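Local coordinates for methionyl-tRNA formyltransferase (Clostridium thermocellum, PDB 1ZGH), which probably transfers a formyl group from 10-formyltetrahydrofolate to the methionine carried by initiator tRNA, as methionyl-tRNA formyltransferases do, at residues A[61-64]-A[65-69]. Residues are numbered along the deposited sequence; the frame is centred on the assembly and turned at random.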
ATOM      1  N   ILE A  61       1.081  -6.081  17.238  1.00 25.45           N
ATOM      2  CA  ILE A  61       0.332  -5.748  16.050  1.00 27.36           C
ATOM      3  C   ILE A  61      -0.676  -4.653  16.405  1.00 27.88           C
ATOM      4  O   ILE A  61      -1.437  -4.796  17.369  1.00 28.12           O
ATOM      5  CB  ILE A  61      -0.384  -6.969  15.455  1.00 27.14           C
ATOM      6  CG1 ILE A  61       0.632  -8.072  15.172  1.00 27.91           C
ATOM      7  CG2 ILE A  61      -1.100  -6.615  14.145  1.00 27.40           C
ATOM      8  CD1 ILE A  61      -0.016  -9.374  14.760  1.00 28.06           C
ATOM      9  N   ILE A  62      -0.614  -3.551  15.664  1.00 27.77           N
ATOM     10  CA  ILE A  62      -1.504  -2.427  15.857  1.00 28.40           C
ATOM     11  C   ILE A  62      -2.303  -2.215  14.586  1.00 28.88           C
ATOM     12  O   ILE A  62      -1.729  -2.148  13.502  1.00 28.36           O
ATOM     13  CB  ILE A  62      -0.710  -1.172  16.241  1.00 28.66           C
ATOM     14  CG1 ILE A  62      -0.064  -1.394  17.631  1.00 28.88           C
ATOM     15  CG2 ILE A  62      -1.616   0.045  16.210  1.00 29.93           C
ATOM     16  CD1 ILE A  62       0.795  -0.236  18.135  1.00 30.02           C
ATOM     17  N   THR A  63      -3.625  -2.142  14.712  1.00 29.58           N
ATOM     18  CA  THR A  63      -4.501  -2.038  13.533  1.00 31.60           C
ATOM     19  C   THR A  63      -5.423  -0.824  13.509  1.00 32.85           C
ATOM     20  O   THR A  63      -6.087  -0.602  12.499  1.00 32.11           O
ATOM     21  CB  THR A  63      -5.378  -3.304  13.347  1.00 31.14           C
ATOM     22  OG1 THR A  63      -6.229  -3.475  14.478  1.00 30.98           O
ATOM     23  CG2 THR A  63      -4.503  -4.545  13.165  1.00 31.25           C
ATOM     24  N   ASN A  64      -5.428  -0.038  14.587  1.00 34.45           N
ATOM     25  CA  ASN A  64      -6.311   1.128  14.726  1.00 35.72           C
ATOM     26  C   ASN A  64      -5.503   2.383  14.992  1.00 35.86           C
ATOM     27  O   ASN A  64      -4.554   2.382  15.816  1.00 34.81           O
ATOM     28  CB  ASN A  64      -7.313   0.928  15.879  1.00 36.37           C
ATOM     29  CG  ASN A  64      -8.245  -0.246  15.652  1.00 39.00           C
ATOM     30  OD1 ASN A  64      -8.890  -0.361  14.596  1.00 44.38           O
ATOM     31  ND2 ASN A  64      -8.328  -1.130  16.637  1.00 41.42           N
ATOM     32  N   LYS A  65      -5.875   3.463  14.302  1.00 36.60           N
ATOM     33  CA  LYS A  65      -5.275   4.792  14.520  1.00 37.36           C
ATOM     34  C   LYS A  65      -5.030   5.114  15.993  1.00 36.97           C
ATOM     35  O   LYS A  65      -3.953   5.606  16.366  1.00 36.26           O
ATOM     36  CB  LYS A  65      -6.172   5.880  13.907  1.00 37.81           C
ATOM     37  CG  LYS A  65      -5.554   7.279  13.869  1.00 38.39           C
ATOM     38  CD  LYS A  65      -6.503   8.287  13.177  1.00 39.73           C
ATOM     39  CE  LYS A  65      -5.902   9.700  13.121  1.00 41.94           C
ATOM     40  NZ  LYS A  65      -6.379  10.446  11.878  1.00 45.15           N
ATOM     41  N   ASP A  66      -6.027   4.839  16.830  1.00 37.20           N
ATOM     42  CA  ASP A  66      -5.992   5.252  18.236  1.00 38.43           C
ATOM     43  C   ASP A  66      -4.987   4.470  19.114  1.00 37.71           C
ATOM     44  O   ASP A  66      -4.644   4.925  20.195  1.00 37.42           O
ATOM     45  CB  ASP A  66      -7.392   5.178  18.854  1.00 39.16           C
ATOM     46  CG  ASP A  66      -7.945   3.748  18.911  1.00 43.06           C
ATOM     47  OD1 ASP A  66      -9.067   3.578  19.437  1.00 49.67           O
ATOM     48  OD2 ASP A  66      -7.278   2.793  18.429  1.00 47.80           O
ATOM     49  N   GLU A  67      -4.549   3.301  18.639  1.00 36.95           N
ATOM     50  CA  GLU A  67      -3.556   2.463  19.316  1.00 37.26           C
ATOM     51  C   GLU A  67      -2.129   2.963  19.047  1.00 35.60           C
ATOM     52  O   GLU A  67      -1.184   2.556  19.733  1.00 34.73           O
ATOM     53  CB  GLU A  67      -3.656   1.004  18.823  1.00 37.34           C
ATOM     54  CG  GLU A  67      -4.934   0.220  19.190  1.00 38.54           C
ATOM     55  CD  GLU A  67      -5.240  -0.955  18.214  1.00 40.82           C
ATOM     56  OE1 GLU A  67      -6.418  -1.408  18.146  1.00 47.16           O
ATOM     57  OE2 GLU A  67      -4.340  -1.422  17.488  1.00 42.18           O
ATOM     58  N   LEU A  68      -1.952   3.806  18.029  1.00 34.34           N
ATOM     59  CA  LEU A  68      -0.610   4.304  17.687  1.00 33.96           C
ATOM     60  C   LEU A  68      -0.373   5.715  18.208  1.00 33.14           C
ATOM     61  O   LEU A  68      -0.327   6.680  17.435  1.00 33.29           O
ATOM     62  CB  LEU A  68      -0.358   4.256  16.175  1.00 33.95           C
ATOM     63  CG  LEU A  68       1.096   4.483  15.717  1.00 33.75           C
ATOM     64  CD1 LEU A  68       1.907   3.227  15.903  1.00 33.58           C
ATOM     65  CD2 LEU A  68       1.172   4.934  14.227  1.00 34.08           C
ATOM     66  N   THR A  69      -0.199   5.822  19.519  1.00 31.68           N
ATOM     67  CA  THR A  69       0.076   7.101  20.156  1.00 30.94           C
ATOM     68  C   THR A  69       1.451   7.039  20.802  1.00 30.31           C
ATOM     69  O   THR A  69       1.924   5.956  21.171  1.00 29.41           O
ATOM     70  CB  THR A  69      -0.977   7.471  21.221  1.00 30.93           C
ATOM     71  OG1 THR A  69      -0.900   6.572  22.326  1.00 31.70           O
ATOM     72  CG2 THR A  69      -2.384   7.456  20.644  1.00 30.70           C
TER
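Ile62, the last residue of strand 57-62, lies against the side chain of Glu67: its CG2 is 3.5 Å from Glu67 CB and 3.3 Å from Glu67 OE2, the two side chains running past each other in opposite directions. With CG1 beside the backbone N (chi1 -66°), CG2 stands anti to that N and faces Glu67, while Ile62 CD1 lies 4.3 Å from Leu68 CD1; Trp86 touches both Ile62 and Leu68 and continues this apolar patch. At Thr63 the chain turns, and Thr63 N donates to Glu67 OE2 over 3.0 Å, meeting the oxygen on its syn side, 26° out of the carboxylate plane. Asn64 N reaches Glu67 OE2 only weakly, at 3.4 Å. The Asn64 side chain crosses that of Glu67, its amide turned 77° from the carboxylate; ND2 donates to OE1, though the 2.4 Å between Asn64 ND2 and Glu67 OE1 is doubtfully short. In return Glu67 N binds Asn64 O at 3.0 Å, closing the turn into the 3-10 segment 65-67. Thr69 then caps the following helix through Lys72 N. Glu67 thus folds back over the turn that leaves an outermost strand of the Rossmann-like sheet: the backbone N-H groups of Thr63 and, weakly, Asn64 would hold OE2 over the turn and probably favour the ionised carboxylate, while the OE1 partner remains uncertain.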